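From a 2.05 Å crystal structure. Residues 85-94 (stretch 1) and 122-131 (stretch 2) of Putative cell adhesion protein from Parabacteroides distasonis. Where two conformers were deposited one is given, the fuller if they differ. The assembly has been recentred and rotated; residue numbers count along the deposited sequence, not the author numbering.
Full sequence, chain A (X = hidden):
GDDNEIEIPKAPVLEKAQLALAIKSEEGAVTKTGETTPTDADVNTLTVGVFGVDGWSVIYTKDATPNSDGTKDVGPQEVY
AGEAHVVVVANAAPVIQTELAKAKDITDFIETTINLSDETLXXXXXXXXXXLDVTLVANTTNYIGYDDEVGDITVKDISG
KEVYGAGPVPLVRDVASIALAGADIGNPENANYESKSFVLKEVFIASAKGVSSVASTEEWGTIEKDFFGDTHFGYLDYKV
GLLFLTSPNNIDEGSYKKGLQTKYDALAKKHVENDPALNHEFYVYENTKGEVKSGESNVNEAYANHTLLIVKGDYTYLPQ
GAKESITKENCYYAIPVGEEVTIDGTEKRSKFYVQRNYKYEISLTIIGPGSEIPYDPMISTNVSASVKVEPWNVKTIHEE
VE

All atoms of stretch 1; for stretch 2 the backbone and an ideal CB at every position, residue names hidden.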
# COMPACT_ATOMS: atom_id res chain seq x y z
N HIS A 85 -1.41 21.89 -15.06
CA HIS A 85 -1.14 20.54 -14.62
C HIS A 85 -2.17 20.19 -13.54
O HIS A 85 -2.39 20.96 -12.62
CB HIS A 85 0.28 20.43 -14.12
CG HIS A 85 1.30 20.49 -15.21
ND1 HIS A 85 2.29 21.44 -15.25
CD2 HIS A 85 1.48 19.71 -16.31
CE1 HIS A 85 3.04 21.25 -16.32
NE2 HIS A 85 2.56 20.22 -16.99
N VAL A 86 -2.84 19.05 -13.72
CA VAL A 86 -3.98 18.64 -12.90
C VAL A 86 -3.70 17.26 -12.35
O VAL A 86 -3.28 16.38 -13.08
CB VAL A 86 -5.24 18.57 -13.76
CG1 VAL A 86 -6.44 18.12 -12.98
CG2 VAL A 86 -5.50 19.93 -14.43
N VAL A 87 -3.95 17.09 -11.05
CA VAL A 87 -3.84 15.80 -10.39
C VAL A 87 -5.06 15.60 -9.48
O VAL A 87 -5.58 16.54 -8.88
CB VAL A 87 -2.48 15.65 -9.63
CG1 VAL A 87 -2.19 16.87 -8.73
CG2 VAL A 87 -2.43 14.34 -8.82
N VAL A 88 -5.53 14.36 -9.41
CA VAL A 88 -6.71 14.04 -8.66
C VAL A 88 -6.32 13.04 -7.60
O VAL A 88 -5.64 12.04 -7.89
CB VAL A 88 -7.75 13.40 -9.59
CG1 VAL A 88 -9.04 13.03 -8.83
CG2 VAL A 88 -8.03 14.34 -10.74
N VAL A 89 -6.77 13.30 -6.37
CA VAL A 89 -6.59 12.41 -5.26
C VAL A 89 -7.95 11.98 -4.72
O VAL A 89 -8.78 12.80 -4.34
CB VAL A 89 -5.77 13.08 -4.10
CG1 VAL A 89 -5.70 12.12 -2.86
CG2 VAL A 89 -4.35 13.45 -4.58
N ALA A 90 -8.17 10.68 -4.63
CA ALA A 90 -9.39 10.14 -4.00
C ALA A 90 -9.16 9.85 -2.53
O ALA A 90 -8.12 9.31 -2.14
CB ALA A 90 -9.87 8.84 -4.71
N ASN A 91 -10.18 10.17 -1.73
CA ASN A 91 -10.30 9.71 -0.35
C ASN A 91 -9.22 10.28 0.60
O ASN A 91 -8.79 9.62 1.52
CB ASN A 91 -10.33 8.18 -0.30
CG ASN A 91 -11.51 7.59 -1.09
OD1 ASN A 91 -12.58 8.16 -1.10
ND2 ASN A 91 -11.28 6.46 -1.78
N ALA A 92 -8.75 11.49 0.32
CA ALA A 92 -7.79 12.13 1.21
C ALA A 92 -8.41 12.36 2.59
O ALA A 92 -9.55 12.86 2.70
CB ALA A 92 -7.29 13.44 0.61
N ALA A 93 -7.65 12.04 3.63
CA ALA A 93 -8.11 12.29 5.01
C ALA A 93 -8.35 13.80 5.17
O ALA A 93 -7.76 14.60 4.44
CB ALA A 93 -7.09 11.78 6.04
N PRO A 94 -9.28 14.20 6.04
CA PRO A 94 -9.58 15.64 6.22
C PRO A 94 -8.37 16.56 6.37
O PRO A 94 -8.31 17.59 5.70
CB PRO A 94 -10.44 15.64 7.48
CG PRO A 94 -11.28 14.42 7.27
CD PRO A 94 -10.28 13.37 6.76
N UNK A 122 -13.56 2.40 5.68
CA UNK A 122 -14.51 3.51 5.99
C UNK A 122 -14.13 4.84 5.38
O UNK A 122 -14.98 5.49 4.80
CB UNK A 122 -14.62 3.69 7.50
N UNK A 123 -12.86 5.25 5.47
CA UNK A 123 -12.42 6.45 4.73
C UNK A 123 -12.51 6.25 3.23
O UNK A 123 -12.81 7.20 2.46
CB UNK A 123 -10.98 6.82 5.11
N UNK A 124 -12.24 5.02 2.80
CA UNK A 124 -11.85 4.80 1.42
C UNK A 124 -10.34 4.87 1.36
O UNK A 124 -9.71 5.63 2.08
CB UNK A 124 -12.50 5.82 0.48
N UNK A 125 -9.73 4.05 0.53
CA UNK A 125 -8.28 3.99 0.40
C UNK A 125 -7.81 5.16 -0.45
O UNK A 125 -8.46 5.53 -1.43
CB UNK A 125 -7.84 2.66 -0.21
N UNK A 126 -6.70 5.77 -0.07
CA UNK A 126 -6.22 6.90 -0.84
C UNK A 126 -5.77 6.42 -2.22
O UNK A 126 -5.04 5.44 -2.33
CB UNK A 126 -5.08 7.61 -0.11
N UNK A 127 -6.20 7.10 -3.27
CA UNK A 127 -5.79 6.78 -4.65
C UNK A 127 -5.42 8.08 -5.37
O UNK A 127 -5.94 9.14 -5.02
CB UNK A 127 -6.90 6.04 -5.40
N UNK A 128 -4.60 8.00 -6.40
CA UNK A 128 -4.27 9.17 -7.20
C UNK A 128 -4.17 8.88 -8.67
O UNK A 128 -3.89 7.78 -9.06
CB UNK A 128 -2.95 9.78 -6.72
N UNK A 129 -4.39 9.92 -9.47
CA UNK A 129 -4.12 9.93 -10.90
C UNK A 129 -2.69 10.32 -11.15
O UNK A 129 -1.98 10.71 -10.24
CB UNK A 129 -5.07 10.88 -11.63
N UNK A 130 -2.28 10.23 -12.40
CA UNK A 130 -1.01 10.83 -12.83
C UNK A 130 -1.21 12.31 -12.96
O UNK A 130 -2.34 12.79 -12.86
CB UNK A 130 -0.51 10.23 -14.15
N UNK A 131 -0.13 13.03 -13.25
CA UNK A 131 -0.25 14.45 -13.52
C UNK A 131 -0.68 14.66 -14.98
O UNK A 131 -0.02 14.16 -15.87
CB UNK A 131 1.07 15.17 -13.23

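Position 122 has nothing of stretch 1 within 5.5 Å of its ideal CB, so the contact sets no preference; it is T122.

At position 123 CA-to-CB points sideways, and the ideal CB lies 5.1 Å from N91 O. A long side chain carrying a donor could reach that carbonyl; lysine, arginine or glutamine would suit. The residue is K123, whose chi3 and chi4, both p, curl the chain so that NZ donates to N91 O at 2.6 Å.

At position 124 the ideal CB points toward stretch 1 and would sit 2.6 Å from N91 CG, a clash, and phi/psi of 91/144 would also jam it against the preceding carbonyl. Both call for glycine. The residue is G124, and its O accepts from K123 NZ at 2.7 Å.

At position 125 CB points away, leaving the side chain little restricted by stretch 1. N91 ND2 donates to the backbone O of this residue, L125, at 3.0 Å and 166°.

The ideal CB at 126 is 4.0 Å from A90 O and 5.3 Å from V89 CG1, a mixed setting suited to threonine, serine or valine. T126 uses both characters: CG2 lies 3.8 Å from V89 CG1, while OG1 accepts from K123 NZ at 2.9 Å and from a water that in turn accepts from A93 N.

Position 127 pairs with A90 in an antiparallel hydrogen-bonded bridge, N to A90 O 3.1 Å and O to A90 N 2.7 Å. Its ideal CB is 4.1 Å from A90 CB, and so small a neighbour leaves room for many apolar residues. The residue is M127, modelled as selenomethionine.

Position 128 forms the non-hydrogen-bonded pair with V89, CA to CA 4.4 Å. With the ideal CB 3.7 Å from V88 O and 4.5 Å from V89 CG2, alanine, serine, threonine or valine are plausible. It is S128.

At 129 CB points toward stretch 1, near the backbone of V88, whose N offers a donor; a short acceptor, serine, threonine or aspartate, fits. S129 OG accepts from V88 N at 3.0 Å, replacing a backbone carbonyl, and donates to the backbone O of position 130 at 2.8 Å, while S129 N donates to V88 O at 2.9 Å.

Position 130 points away and tolerates most residues; it is K130.

At 131 the ideal CB is 5.1 Å from V87 CB and 5.4 Å from H85 CB, favouring valine, isoleucine or leucine. V131 places CG1 3.9 Å from H85 CB and CG2 4.5 Å from V87 CB.

Stretch 2 122-131: TKGLTMSSKV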
# COMPACT_ATOMS: atom_id res chain seq x y z
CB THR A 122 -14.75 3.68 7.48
OG1 THR A 122 -15.17 2.42 8.00
CG2 THR A 122 -15.86 4.70 7.72
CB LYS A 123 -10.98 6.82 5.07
CG LYS A 123 -10.46 8.02 4.23
CD LYS A 123 -9.07 8.43 4.65
CE LYS A 123 -7.99 7.46 4.12
NZ LYS A 123 -7.81 7.47 2.70
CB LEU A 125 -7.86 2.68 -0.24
CG LEU A 125 -8.26 1.43 0.55
CD1 LEU A 125 -7.83 0.20 -0.17
CD2 LEU A 125 -7.60 1.49 1.95
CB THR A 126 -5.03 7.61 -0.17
OG1 THR A 126 -5.28 7.80 1.23
CG2 THR A 126 -4.80 8.98 -0.87
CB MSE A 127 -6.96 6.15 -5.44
CG MSE A 127 -7.59 4.96 -4.81
SE MSE A 127 -9.43 4.82 -5.36
CE MSE A 127 -9.94 3.33 -4.18
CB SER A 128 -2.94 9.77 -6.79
OG SER A 128 -1.94 8.77 -6.70
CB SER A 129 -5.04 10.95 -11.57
OG SER A 129 -4.60 12.29 -11.35
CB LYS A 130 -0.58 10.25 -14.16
CG LYS A 130 -1.38 10.74 -15.39
CD LYS A 130 -0.73 10.20 -16.68
CE LYS A 130 -1.65 10.23 -17.91
NZ LYS A 130 -0.78 10.08 -19.12
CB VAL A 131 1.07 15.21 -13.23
CG1 VAL A 131 0.96 16.67 -13.62
CG2 VAL A 131 1.45 15.11 -11.74
O HOH W 1 -5.48 10.06 3.22
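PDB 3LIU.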